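Local coordinates for protein alpha-galactosidase (Lactobacillus brevis, PDB 3MI6) that probably hydrolyses terminal, non-reducing alpha-D-galactose residues from alpha-D-galactosides, as a member of glycoside hydrolase family 36, at residues 166-171 and 285-290; 176-181 and 271-276; 194-199 and 232-237; 559-564 and 638-643. All coordinates share one frame; numbering follows the deposited sequence.

How the contacts relate
Contacts 1, 2 and 3 lie in the antiparallel beta-sheet region at the N-terminal end, while contact 4 joins a helix of the parallel barrel to the C-terminal sheet. Contact 1 is near the surface and rests mainly on hydrogen bonds made by an asparagine's backbone and side-chain amide. Contacts 2 and 3 are buried: the first combines leucine packing with two bridging waters, the second an antiparallel pair with aromatic and selenomethionine packing. Contacts 1 and 3 reach the same sheet, contact 1 mid-way across it and contact 3 near one end, and contact 2 touches both. Contact 4 is partly buried, pairs a ring with an arginine, and meets contact 3 where Phe196 CE1 lies 3.5 Å from Gly562 O.

Contact 1: residues 166-171 and 285-290; sequences FTNPSS and LAPQAT
A type II beta turn, Ala286 to Ala289, is held against the chain leaving strand 159-167 by Asn168, whose backbone and side chain both bond to residues 285-290. Asn168 N donates to Ala289 O (3.0 Å), and Asn168 O accepts from Gln288 N. The side chain adds a third bond: CG lies anti to the backbone N (chi1 -171°), and ND2 donates to Leu285 O at 3.0 Å. Leu285 O is close to the amide plane of Asn168, but ND2 sits well above the plane of the Leu285 carbonyl. ND2 also bonds to Glu172 O and so ties two backbone carbonyls together; OD1 receives a weak bond from Ser170 N.

The turn carries the chain between the two sheets of the N-terminal beta-sandwich: strand 283-285 belongs to the sheet of strand 174-186, whereas strand 290-301 pairs with strand 159-167. That second pairing includes Thr167 and Thr290, an antiparallel non-hydrogen-bonded pair. Their side chains lie side by side and point the same way, with the two CG2 methyls 3.9 Å apart. A CA-H...O contact runs from Thr290 CA to Phe166 O.

On the buried side, Leu285 CD2 meets Phe166 CB at 4.1 Å, and Leu285 CG packs against Asn168 CB at 4.0 Å. The Phe166 ring packs instead on Leu147 and Leu176. Farther out, the Pro287 ring is set against backbone oxygens, its CB 3.3 Å from Ser170 O and its CG 3.2 Å from Ser171 O.

Contact 2: residues 176-181 and 271-276; sequences LNRALS and RILTGI
Leu180 and Leu273 cross at about a right angle, with Leu180 CD2 against Leu273 CD1 (3.6 Å) and CD2 (3.9 Å). On Leu273, CG is anti to the carbonyl carbon (chi1 -77°) and CD1 extends anti to CA (chi2 -175°), which carries that methyl out to its partner. The other Leu180 methyl, CD1, turns to the backbone beyond and lies 3.3 Å from Ile276 O. Arg178 reaches the same leucine pair: its chain runs straight through CD, then bends at chi3, and Leu273 CD1 sits at the edge of the guanidinium, near its plane.

Ser181 N donates to Thr274 O at 2.9 Å. Ser181 CB lies 3.3 Å from Thr274 O; OG, anti to the carbonyl carbon, bonds to Pro294 O. A beta carbon on Gly275 would point at the other segment and would probably find little room beside Ser181 N, consistent with the close approach of the two backbones.

Beyond this point the segments separate and two waters bridge them. One accepts from Ala179 N and donates to Ile276 O (2.8 Å). The other accepts from Ile276 N (2.9 Å) and donates to both Ala179 O and Ser181 OG.

Both chains turn corners here, strand 178-180 and strand 271-274 running at 102° to each other. Strand 258-264 pairs with strand 270-274, and strand 290-301 packs on three of the side chains, with Phe291 on Ala179, Ala296 on Ser181 and Pro294 on Ile276.

Contact 3: residues 194-199 and 232-237; sequences IQFSGT and FMMLAR
Ile194 and Met234 exchange both of their backbone bonds: Ile194 N donates to Met234 O (2.9 Å, 170° at the hydrogen) and Met234 N to Ile194 O (3.0 Å, 157°). Ile194 O also takes a CA-H...O contact from Met233. Two residues along, at the next position of this kind, a water stands in for a direct bond, accepting from Phe196 N and donating to Phe232 O.

These bonds form an antiparallel hydrogen-bonded pair inside the nine-stranded sheet of the N-terminal domain, where strand 192-197 lies between strands 233-236 and 205-210. The side chains of the pair share one face. Met234, a selenomethionine, bends at its last torsion and brings CE over Ile194 CG2 and CD1, while Ile194 CD1 also meets Ala236 CB at 3.8 Å. Met305 and Leu308 of helix 305-319 cover this face.

Phe196 and Phe232 lie side by side with planes 26° apart and the rings offset so far that they meet mostly along their margins; Phe196 CE2 is 3.7 Å from Phe232 CD2. Met234 CE lies at the edge of the Phe196 ring, 4.1 Å from CZ, and Tyr565 meets the same ring. An alanine at Phe196 would probably leave a gap beside Phe232 and Met234 CE and take away one neighbour of the Tyr565 ring.

Away from that face, Gln195 NE2 donates to Ser197 OG (2.7 Å) and to Pro213 O of the second subunit, whose Arg212 NH1 bonds to Gln195 OE1. Ser197 OG is paired as well with Gln229 OE1.

Contact 4: residues 559-564 and 638-643; sequences IQFGTS and FYRIDS
Arg640 meets the helix in two ways at once, its aliphatic arm over one face of the Phe561 ring and its guanidinium bonded to Ser564. The contact joins helix 553-566 of the parallel (beta/alpha) barrel to strand 637-640, an outermost strand of the C-terminal antiparallel sheet. Arg640 CG makes a CH-pi contact 3.9 Å from the Phe561 ring centroid, and CD lies above the same face, offset toward the rim. A bend at chi3 (-61°) turns NE off this line; NH1 then donates to Ser564 OG at 3.1 Å, nearly in the guanidinium plane. NE forms a salt bridge with Asp242 and NH2 bonds to Ser309. An alanine in place of Arg640 strips CG and CD from that face of Phe561 and would probably leave Ser564 OG without this donor and Asp242 without its charged mate.

Past the strand, a classic beta bulge sets Ile641 and Asp642 both opposite Ser653. The chain then brings Asp642 O to 3.3 Å from Phe561 CE2, and Ser643 CB to 3.5 Å from Phe561 CE1. At the other end of the contact, Phe638 CE1 packs on Ser564 CB at 3.6 Å.

Contact 1: residues 166-171 and 285-290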
loop_
_atom_site.group_PDB
_atom_site.type_symbol
_atom_site.label_atom_id
_atom_site.label_comp_id
_atom_site.label_asym_id
_atom_site.label_seq_id
_atom_site.Cartn_x
_atom_site.Cartn_y
_atom_site.Cartn_z
ATOM N N PHE D 166 30.182 -33.561 -1.549
ATOM C CA PHE D 166 31.326 -33.449 -0.650
ATOM C C PHE D 166 32.125 -34.746 -0.662
ATOM O O PHE D 166 31.550 -35.833 -0.611
ATOM C CB PHE D 166 30.845 -33.181 0.779
ATOM C CG PHE D 166 30.252 -31.814 0.988
ATOM C CD1 PHE D 166 29.032 -31.480 0.444
ATOM C CD2 PHE D 166 30.903 -30.870 1.761
ATOM C CE1 PHE D 166 28.492 -30.216 0.642
ATOM C CE2 PHE D 166 30.357 -29.612 1.961
ATOM C CZ PHE D 166 29.160 -29.289 1.395
ATOM N N THR D 167 33.450 -34.634 -0.734
ATOM C CA THR D 167 34.321 -35.808 -0.653
ATOM C C THR D 167 35.313 -35.657 0.497
ATOM O O THR D 167 35.874 -34.583 0.705
ATOM C CB THR D 167 35.116 -36.060 -1.964
ATOM O OG1 THR D 167 34.290 -35.789 -3.112
ATOM C CG2 THR D 167 35.616 -37.510 -2.009
ATOM N N ASN D 168 35.502 -36.735 1.256
ATOM C CA ASN D 168 36.514 -36.768 2.309
ATOM C C ASN D 168 37.640 -37.722 1.932
ATOM O O ASN D 168 37.484 -38.938 2.060
ATOM C CB ASN D 168 35.899 -37.184 3.650
ATOM C CG ASN D 168 36.868 -37.016 4.816
ATOM O OD1 ASN D 168 38.000 -36.575 4.635
ATOM N ND2 ASN D 168 36.421 -37.369 6.018
ATOM N N PRO D 169 38.768 -37.175 1.443
ATOM C CA PRO D 169 39.963 -37.948 1.100
ATOM C C PRO D 169 40.979 -37.969 2.246
ATOM O O PRO D 169 41.963 -38.707 2.173
ATOM C CB PRO D 169 40.555 -37.170 -0.088
ATOM C CG PRO D 169 39.701 -35.917 -0.246
ATOM C CD PRO D 169 38.919 -35.776 1.022
ATOM N N SER D 170 40.759 -37.171 3.288
ATOM C CA SER D 170 41.658 -37.195 4.441
ATOM C C SER D 170 41.391 -38.405 5.338
ATOM O O SER D 170 40.476 -39.188 5.088
ATOM C CB SER D 170 41.596 -35.885 5.240
ATOM O OG SER D 170 40.562 -35.898 6.209
ATOM N N SER D 171 42.196 -38.549 6.381
ATOM C CA SER D 171 42.118 -39.736 7.219
ATOM C C SER D 171 41.227 -39.530 8.440
ATOM O O SER D 171 40.897 -40.485 9.145
ATOM C CB SER D 171 43.510 -40.137 7.679
ATOM O OG SER D 171 43.885 -39.343 8.786
ATOM N N LEU D 285 30.717 -37.841 7.805
ATOM C CA LEU D 285 31.445 -38.130 6.583
ATOM C C LEU D 285 32.771 -38.801 6.949
ATOM O O LEU D 285 33.777 -38.130 7.229
ATOM C CB LEU D 285 31.689 -36.823 5.824
ATOM C CG LEU D 285 32.006 -36.803 4.332
ATOM C CD1 LEU D 285 30.889 -37.448 3.526
ATOM C CD2 LEU D 285 32.248 -35.367 3.899
ATOM N N ALA D 286 32.762 -40.129 6.977
ATOM C CA ALA D 286 33.968 -40.879 7.280
ATOM C C ALA D 286 35.018 -40.690 6.175
ATOM O O ALA D 286 34.708 -40.208 5.079
ATOM C CB ALA D 286 33.632 -42.332 7.437
ATOM N N PRO D 287 36.272 -41.065 6.459
ATOM C CA PRO D 287 37.253 -41.051 5.374
ATOM C C PRO D 287 36.801 -41.891 4.163
ATOM O O PRO D 287 36.243 -42.987 4.333
ATOM C CB PRO D 287 38.494 -41.657 6.030
ATOM C CG PRO D 287 38.331 -41.357 7.474
ATOM C CD PRO D 287 36.869 -41.477 7.740
ATOM N N GLN D 288 37.044 -41.350 2.965
ATOM C CA GLN D 288 36.717 -41.992 1.685
ATOM C C GLN D 288 35.224 -41.924 1.387
ATOM O O GLN D 288 34.745 -42.529 0.424
ATOM C CB GLN D 288 37.202 -43.457 1.623
ATOM C CG GLN D 288 38.687 -43.677 1.913
ATOM C CD GLN D 288 39.591 -42.690 1.183
ATOM O OE1 GLN D 288 40.598 -42.234 1.739
ATOM N NE2 GLN D 288 39.231 -42.343 -0.055
ATOM N N ALA D 289 34.496 -41.190 2.227
ATOM C CA ALA D 289 33.046 -41.085 2.117
ATOM C C ALA D 289 32.639 -39.848 1.325
ATOM O O ALA D 289 33.420 -38.907 1.153
ATOM C CB ALA D 289 32.411 -41.059 3.499
ATOM N N THR D 290 31.398 -39.859 0.857
ATOM C CA THR D 290 30.882 -38.792 0.025
ATOM C C THR D 290 29.477 -38.414 0.432
ATOM O O THR D 290 28.728 -39.231 0.974
ATOM C CB THR D 290 30.811 -39.238 -1.428
ATOM O OG1 THR D 290 30.183 -40.522 -1.489
ATOM C CG2 THR D 290 32.201 -39.338 -2.014
#

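Contact 2: residues 176-181 and 271-276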
loop_
_atom_site.group_PDB
_atom_site.type_symbol
_atom_site.label_atom_id
_atom_site.label_comp_id
_atom_site.label_asym_id
_atom_site.label_seq_id
_atom_site.Cartn_x
_atom_site.Cartn_y
_atom_site.Cartn_z
ATOM N N LEU D 176 29.270 -32.798 8.468
ATOM C CA LEU D 176 28.549 -31.745 7.751
ATOM C C LEU D 176 27.376 -31.273 8.583
ATOM O O LEU D 176 26.398 -32.018 8.742
ATOM C CB LEU D 176 27.996 -32.251 6.432
ATOM C CG LEU D 176 28.978 -32.670 5.360
ATOM C CD1 LEU D 176 28.189 -33.060 4.152
ATOM C CD2 LEU D 176 29.903 -31.530 5.040
ATOM N N ASN D 177 27.457 -30.047 9.103
ATOM C CA ASN D 177 26.349 -29.501 9.883
ATOM C C ASN D 177 25.284 -28.856 8.995
ATOM O O ASN D 177 24.116 -28.742 9.365
ATOM C CB ASN D 177 26.848 -28.468 10.890
ATOM C CG ASN D 177 28.037 -28.950 11.681
ATOM O OD1 ASN D 177 27.894 -29.704 12.639
ATOM N ND2 ASN D 177 29.218 -28.497 11.297
ATOM N N ARG D 178 25.717 -28.445 7.814
ATOM C CA ARG D 178 24.889 -27.710 6.887
ATOM C C ARG D 178 25.388 -27.983 5.472
ATOM O O ARG D 178 26.555 -27.739 5.166
ATOM C CB ARG D 178 24.982 -26.216 7.207
ATOM C CG ARG D 178 24.331 -25.295 6.214
ATOM C CD ARG D 178 24.498 -23.863 6.689
ATOM N NE ARG D 178 23.827 -23.670 7.964
ATOM C CZ ARG D 178 22.867 -22.775 8.172
ATOM N NH1 ARG D 178 22.487 -21.960 7.186
ATOM N NH2 ARG D 178 22.293 -22.695 9.369
ATOM N N ALA D 179 24.508 -28.496 4.619
ATOM C CA ALA D 179 24.870 -28.813 3.245
ATOM C C ALA D 179 23.776 -28.355 2.293
ATOM O O ALA D 179 23.074 -29.181 1.708
ATOM C CB ALA D 179 25.096 -30.286 3.095
ATOM N N LEU D 180 23.624 -27.039 2.137
ATOM C CA LEU D 180 22.619 -26.514 1.218
ATOM C C LEU D 180 22.904 -26.932 -0.217
ATOM O O LEU D 180 24.009 -27.348 -0.539
ATOM C CB LEU D 180 22.517 -25.000 1.312
ATOM C CG LEU D 180 21.552 -24.383 2.334
ATOM C CD1 LEU D 180 20.746 -25.425 3.047
ATOM C CD2 LEU D 180 22.284 -23.476 3.321
ATOM N N SER D 181 21.899 -26.816 -1.075
ATOM C CA SER D 181 22.029 -27.255 -2.453
ATOM C C SER D 181 22.382 -26.135 -3.396
ATOM O O SER D 181 22.961 -26.376 -4.448
ATOM C CB SER D 181 20.740 -27.894 -2.928
ATOM O OG SER D 181 20.480 -29.034 -2.150
ATOM N N ARG D 271 20.917 -12.949 -0.296
ATOM C CA ARG D 271 21.336 -14.330 -0.413
ATOM C C ARG D 271 20.126 -15.270 -0.396
ATOM O O ARG D 271 19.410 -15.359 0.604
ATOM C CB ARG D 271 22.317 -14.686 0.707
ATOM C CG ARG D 271 22.984 -16.057 0.554
ATOM C CD ARG D 271 24.187 -16.185 1.475
ATOM N NE ARG D 271 25.384 -15.611 0.879
ATOM C CZ ARG D 271 26.523 -15.397 1.532
ATOM N NH1 ARG D 271 26.621 -15.696 2.818
ATOM N NH2 ARG D 271 27.561 -14.863 0.900
ATOM N N ILE D 272 19.906 -15.968 -1.509
ATOM C CA ILE D 272 18.893 -17.014 -1.570
ATOM C C ILE D 272 19.534 -18.394 -1.379
ATOM O O ILE D 272 20.314 -18.838 -2.204
ATOM C CB ILE D 272 18.095 -16.996 -2.914
ATOM C CG1 ILE D 272 17.415 -15.645 -3.155
ATOM C CG2 ILE D 272 17.025 -18.073 -2.921
ATOM C CD1 ILE D 272 18.350 -14.470 -3.351
ATOM N N LEU D 273 19.185 -19.064 -0.284
ATOM C CA LEU D 273 19.719 -20.377 0.060
ATOM C C LEU D 273 18.626 -21.381 -0.090
ATOM O O LEU D 273 17.547 -21.136 0.395
ATOM C CB LEU D 273 20.144 -20.398 1.528
ATOM C CG LEU D 273 21.457 -19.730 1.913
ATOM C CD1 LEU D 273 21.765 -19.961 3.373
ATOM C CD2 LEU D 273 22.542 -20.304 1.043
ATOM N N THR D 274 18.887 -22.508 -0.744
ATOM C CA THR D 274 17.903 -23.593 -0.796
ATOM C C THR D 274 18.495 -25.006 -0.738
ATOM O O THR D 274 19.465 -25.314 -1.414
ATOM C CB THR D 274 16.948 -23.473 -2.004
ATOM O OG1 THR D 274 17.700 -23.339 -3.209
ATOM C CG2 THR D 274 16.027 -22.254 -1.855
ATOM N N GLY D 275 17.908 -25.861 0.089
ATOM C CA GLY D 275 18.289 -27.256 0.145
ATOM C C GLY D 275 17.723 -27.919 1.390
ATOM O O GLY D 275 16.684 -27.515 1.922
ATOM N N ILE D 276 18.412 -28.954 1.854
ATOM C CA ILE D 276 18.040 -29.643 3.074
ATOM C C ILE D 276 18.112 -28.687 4.261
ATOM O O ILE D 276 19.091 -27.975 4.447
ATOM C CB ILE D 276 18.977 -30.826 3.324
ATOM C CG1 ILE D 276 18.927 -31.786 2.143
ATOM C CG2 ILE D 276 18.609 -31.536 4.609
ATOM C CD1 ILE D 276 19.806 -32.992 2.323
HETATM O O HOH W 1 21.663 -28.628 5.185
HETATM O O HOH W 2 20.906 -29.659 0.563
#

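Contact 3: residues 194-199 and 232-237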
loop_
_atom_site.group_PDB
_atom_site.type_symbol
_atom_site.label_atom_id
_atom_site.label_comp_id
_atom_site.label_asym_id
_atom_site.label_seq_id
_atom_site.Cartn_x
_atom_site.Cartn_y
_atom_site.Cartn_z
ATOM N N ILE D 194 7.712 -14.469 -3.028
ATOM C CA ILE D 194 6.439 -15.111 -3.273
ATOM C C ILE D 194 6.554 -16.560 -2.813
ATOM O O ILE D 194 7.402 -17.311 -3.298
ATOM C CB ILE D 194 6.085 -15.058 -4.762
ATOM C CG1 ILE D 194 6.052 -13.601 -5.226
ATOM C CG2 ILE D 194 4.747 -15.731 -5.032
ATOM C CD1 ILE D 194 5.834 -13.427 -6.732
ATOM N N GLN D 195 5.697 -16.951 -1.871
ATOM C CA GLN D 195 5.777 -18.266 -1.240
ATOM C C GLN D 195 4.431 -18.926 -1.377
ATOM O O GLN D 195 3.482 -18.319 -1.855
ATOM C CB GLN D 195 6.132 -18.140 0.236
ATOM C CG GLN D 195 5.173 -17.226 0.954
ATOM C CD GLN D 195 5.601 -16.923 2.356
ATOM O OE1 GLN D 195 6.442 -16.056 2.590
ATOM N NE2 GLN D 195 5.005 -17.618 3.314
ATOM N N PHE D 196 4.361 -20.183 -0.964
ATOM C CA PHE D 196 3.129 -20.926 -1.064
ATOM C C PHE D 196 2.863 -21.682 0.227
ATOM O O PHE D 196 3.364 -22.767 0.456
ATOM C CB PHE D 196 3.131 -21.782 -2.331
ATOM C CG PHE D 196 3.180 -20.960 -3.570
ATOM C CD1 PHE D 196 2.001 -20.524 -4.176
ATOM C CD2 PHE D 196 4.395 -20.545 -4.092
ATOM C CE1 PHE D 196 2.039 -19.728 -5.309
ATOM C CE2 PHE D 196 4.447 -19.750 -5.209
ATOM C CZ PHE D 196 3.269 -19.343 -5.825
ATOM N N SER D 197 2.075 -21.062 1.083
ATOM C CA SER D 197 1.883 -21.539 2.425
ATOM C C SER D 197 0.439 -21.976 2.600
ATOM O O SER D 197 -0.449 -21.490 1.895
ATOM C CB SER D 197 2.218 -20.398 3.378
ATOM O OG SER D 197 3.382 -19.722 2.915
ATOM N N GLY D 198 0.205 -22.905 3.519
ATOM C CA GLY D 198 -1.144 -23.265 3.883
ATOM C C GLY D 198 -1.187 -24.332 4.938
ATOM O O GLY D 198 -0.527 -24.231 5.984
ATOM N N THR D 199 -1.954 -25.376 4.637
ATOM C CA THR D 199 -2.120 -26.514 5.513
ATOM C C THR D 199 -3.081 -27.541 4.904
ATOM O O THR D 199 -3.538 -27.405 3.769
ATOM C CB THR D 199 -2.631 -26.092 6.912
ATOM O OG1 THR D 199 -2.591 -27.222 7.795
ATOM C CG2 THR D 199 -4.067 -25.535 6.833
ATOM N N PHE D 232 8.908 -24.573 -3.454
ATOM C CA PHE D 232 8.982 -23.607 -4.555
ATOM C C PHE D 232 8.712 -22.148 -4.164
ATOM O O PHE D 232 7.740 -21.843 -3.477
ATOM C CB PHE D 232 8.020 -23.980 -5.673
ATOM C CG PHE D 232 7.938 -22.951 -6.733
ATOM C CD1 PHE D 232 9.007 -22.753 -7.597
ATOM C CD2 PHE D 232 6.817 -22.147 -6.851
ATOM C CE1 PHE D 232 8.951 -21.773 -8.583
ATOM C CE2 PHE D 232 6.741 -21.170 -7.838
ATOM C CZ PHE D 232 7.810 -20.978 -8.710
HETATM N N MSE D 233 9.548 -21.236 -4.635
HETATM C CA MSE D 233 9.366 -19.829 -4.298
HETATM C C MSE D 233 9.827 -18.967 -5.446
HETATM O O MSE D 233 10.495 -19.460 -6.354
HETATM C CB MSE D 233 10.185 -19.478 -3.067
HETATM C CG MSE D 233 11.666 -19.656 -3.275
HETATM SE SE MSE D 233 12.742 -19.031 -1.778
HETATM C CE MSE D 233 13.020 -17.190 -2.324
HETATM N N MSE D 234 9.489 -17.678 -5.398
HETATM C CA MSE D 234 9.903 -16.744 -6.438
HETATM C C MSE D 234 10.431 -15.464 -5.838
HETATM O O MSE D 234 10.041 -15.088 -4.723
HETATM C CB MSE D 234 8.749 -16.436 -7.375
HETATM C CG MSE D 234 8.221 -17.668 -8.066
HETATM SE SE MSE D 234 6.811 -17.341 -9.374
HETATM C CE MSE D 234 5.444 -16.705 -8.136
ATOM N N LEU D 235 11.353 -14.821 -6.557
ATOM C CA LEU D 235 11.712 -13.437 -6.268
ATOM C C LEU D 235 11.253 -12.597 -7.440
ATOM O O LEU D 235 11.846 -12.665 -8.523
ATOM C CB LEU D 235 13.217 -13.259 -6.121
ATOM C CG LEU D 235 13.959 -13.580 -4.829
ATOM C CD1 LEU D 235 15.298 -12.863 -4.874
ATOM C CD2 LEU D 235 13.166 -13.139 -3.622
ATOM N N ALA D 236 10.195 -11.815 -7.246
ATOM C CA ALA D 236 9.713 -10.970 -8.327
ATOM C C ALA D 236 10.139 -9.526 -8.111
ATOM O O ALA D 236 10.241 -9.060 -6.972
ATOM C CB ALA D 236 8.210 -11.071 -8.446
ATOM N N ARG D 237 10.414 -8.821 -9.204
ATOM C CA ARG D 237 10.527 -7.382 -9.127
ATOM C C ARG D 237 9.128 -6.911 -8.733
ATOM O O ARG D 237 8.150 -7.640 -8.964
ATOM C CB ARG D 237 10.957 -6.823 -10.472
ATOM C CG ARG D 237 12.414 -7.098 -10.810
ATOM C CD ARG D 237 13.348 -6.390 -9.834
ATOM N NE ARG D 237 14.720 -6.329 -10.328
ATOM C CZ ARG D 237 15.762 -5.954 -9.591
ATOM N NH1 ARG D 237 15.592 -5.625 -8.317
ATOM N NH2 ARG D 237 16.977 -5.925 -10.128
HETATM O O HOH W 3 6.781 -21.516 -1.220
#

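Contact 4: residues 559-564 and 638-643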
loop_
_atom_site.group_PDB
_atom_site.type_symbol
_atom_site.label_atom_id
_atom_site.label_comp_id
_atom_site.label_asym_id
_atom_site.label_seq_id
_atom_site.Cartn_x
_atom_site.Cartn_y
_atom_site.Cartn_z
ATOM N N ILE D 559 -6.366 -23.636 -4.432
ATOM C CA ILE D 559 -5.267 -24.592 -4.296
ATOM C C ILE D 559 -4.561 -24.869 -5.625
ATOM O O ILE D 559 -3.331 -24.883 -5.696
ATOM C CB ILE D 559 -5.732 -25.906 -3.650
ATOM C CG1 ILE D 559 -6.227 -25.636 -2.229
ATOM C CG2 ILE D 559 -4.582 -26.870 -3.566
ATOM C CD1 ILE D 559 -6.969 -26.775 -1.561
ATOM N N GLN D 560 -5.343 -25.066 -6.682
ATOM C CA GLN D 560 -4.790 -25.304 -8.014
ATOM C C GLN D 560 -4.114 -24.061 -8.627
ATOM O O GLN D 560 -3.022 -24.141 -9.211
ATOM C CB GLN D 560 -5.858 -25.890 -8.933
ATOM C CG GLN D 560 -6.315 -27.267 -8.459
ATOM C CD GLN D 560 -7.448 -27.856 -9.296
ATOM O OE1 GLN D 560 -8.260 -28.647 -8.800
ATOM N NE2 GLN D 560 -7.502 -27.477 -10.571
ATOM N N PHE D 561 -4.754 -22.910 -8.473
ATOM C CA PHE D 561 -4.161 -21.686 -8.956
ATOM C C PHE D 561 -2.757 -21.554 -8.377
ATOM O O PHE D 561 -1.799 -21.339 -9.113
ATOM C CB PHE D 561 -5.005 -20.487 -8.556
ATOM C CG PHE D 561 -4.823 -19.302 -9.455
ATOM C CD1 PHE D 561 -3.913 -18.314 -9.138
ATOM C CD2 PHE D 561 -5.564 -19.179 -10.622
ATOM C CE1 PHE D 561 -3.759 -17.231 -9.963
ATOM C CE2 PHE D 561 -5.402 -18.104 -11.437
ATOM C CZ PHE D 561 -4.499 -17.130 -11.108
ATOM N N GLY D 562 -2.634 -21.685 -7.060
ATOM C CA GLY D 562 -1.342 -21.575 -6.411
ATOM C C GLY D 562 -0.373 -22.666 -6.842
ATOM O O GLY D 562 0.791 -22.395 -7.148
ATOM N N THR D 563 -0.843 -23.905 -6.883
ATOM C CA THR D 563 0.035 -24.994 -7.271
ATOM C C THR D 563 0.655 -24.757 -8.661
ATOM O O THR D 563 1.840 -25.044 -8.869
ATOM C CB THR D 563 -0.683 -26.361 -7.175
ATOM O OG1 THR D 563 -1.132 -26.559 -5.828
ATOM C CG2 THR D 563 0.255 -27.497 -7.558
ATOM N N SER D 564 -0.125 -24.207 -9.592
ATOM C CA SER D 564 0.341 -23.996 -10.972
ATOM C C SER D 564 1.588 -23.114 -11.131
ATOM O O SER D 564 2.316 -23.240 -12.116
ATOM C CB SER D 564 -0.785 -23.463 -11.858
ATOM O OG SER D 564 -1.197 -22.178 -11.434
ATOM N N PHE D 638 -0.197 -23.660 -19.991
ATOM C CA PHE D 638 -1.116 -23.142 -18.986
ATOM C C PHE D 638 -0.892 -21.665 -18.700
ATOM O O PHE D 638 0.190 -21.242 -18.291
ATOM C CB PHE D 638 -0.978 -23.959 -17.694
ATOM C CG PHE D 638 -2.036 -23.678 -16.651
ATOM C CD1 PHE D 638 -1.810 -22.754 -15.640
ATOM C CD2 PHE D 638 -3.225 -24.387 -16.641
ATOM C CE1 PHE D 638 -2.778 -22.516 -14.656
ATOM C CE2 PHE D 638 -4.193 -24.147 -15.661
ATOM C CZ PHE D 638 -3.967 -23.212 -14.668
ATOM N N TYR D 639 -1.942 -20.883 -18.908
ATOM C CA TYR D 639 -1.944 -19.469 -18.563
ATOM C C TYR D 639 -2.914 -19.190 -17.418
ATOM O O TYR D 639 -4.087 -19.545 -17.502
ATOM C CB TYR D 639 -2.400 -18.661 -19.769
ATOM C CG TYR D 639 -1.429 -18.638 -20.917
ATOM C CD1 TYR D 639 -0.493 -17.613 -21.051
ATOM C CD2 TYR D 639 -1.458 -19.618 -21.876
ATOM C CE1 TYR D 639 0.372 -17.584 -22.112
ATOM C CE2 TYR D 639 -0.599 -19.600 -22.925
ATOM C CZ TYR D 639 0.316 -18.592 -23.052
ATOM O OH TYR D 639 1.180 -18.616 -24.132
ATOM N N ARG D 640 -2.423 -18.546 -16.367
ATOM C CA ARG D 640 -3.283 -17.935 -15.365
ATOM C C ARG D 640 -3.710 -16.567 -15.873
ATOM O O ARG D 640 -2.915 -15.847 -16.466
ATOM C CB ARG D 640 -2.539 -17.754 -14.040
ATOM C CG ARG D 640 -2.254 -19.034 -13.263
ATOM C CD ARG D 640 -1.258 -18.758 -12.137
ATOM N NE ARG D 640 0.012 -18.279 -12.666
ATOM C CZ ARG D 640 1.077 -19.055 -12.894
ATOM N NH1 ARG D 640 1.020 -20.361 -12.624
ATOM N NH2 ARG D 640 2.207 -18.526 -13.380
ATOM N N ILE D 641 -4.960 -16.198 -15.626
ATOM C CA ILE D 641 -5.455 -14.911 -16.063
ATOM C C ILE D 641 -5.874 -14.099 -14.825
ATOM O O ILE D 641 -5.050 -13.381 -14.246
ATOM C CB ILE D 641 -6.598 -15.103 -17.136
ATOM C CG1 ILE D 641 -6.016 -15.724 -18.410
ATOM C CG2 ILE D 641 -7.312 -13.797 -17.491
ATOM C CD1 ILE D 641 -7.046 -16.189 -19.399
ATOM N N ASP D 642 -7.137 -14.230 -14.419
ATOM C CA ASP D 642 -7.668 -13.579 -13.221
ATOM C C ASP D 642 -7.323 -14.388 -11.963
ATOM O O ASP D 642 -7.550 -15.606 -11.922
ATOM C CB ASP D 642 -9.195 -13.424 -13.340
ATOM C CG ASP D 642 -9.606 -12.548 -14.528
ATOM O OD1 ASP D 642 -9.382 -11.313 -14.431
ATOM O OD2 ASP D 642 -10.159 -13.080 -15.543
ATOM N N SER D 643 -6.804 -13.712 -10.938
ATOM C CA SER D 643 -6.275 -14.393 -9.750
ATOM C C SER D 643 -7.070 -14.182 -8.473
ATOM O O SER D 643 -7.334 -13.047 -8.100
ATOM C CB SER D 643 -4.856 -13.928 -9.483
ATOM O OG SER D 643 -4.397 -14.460 -8.260
#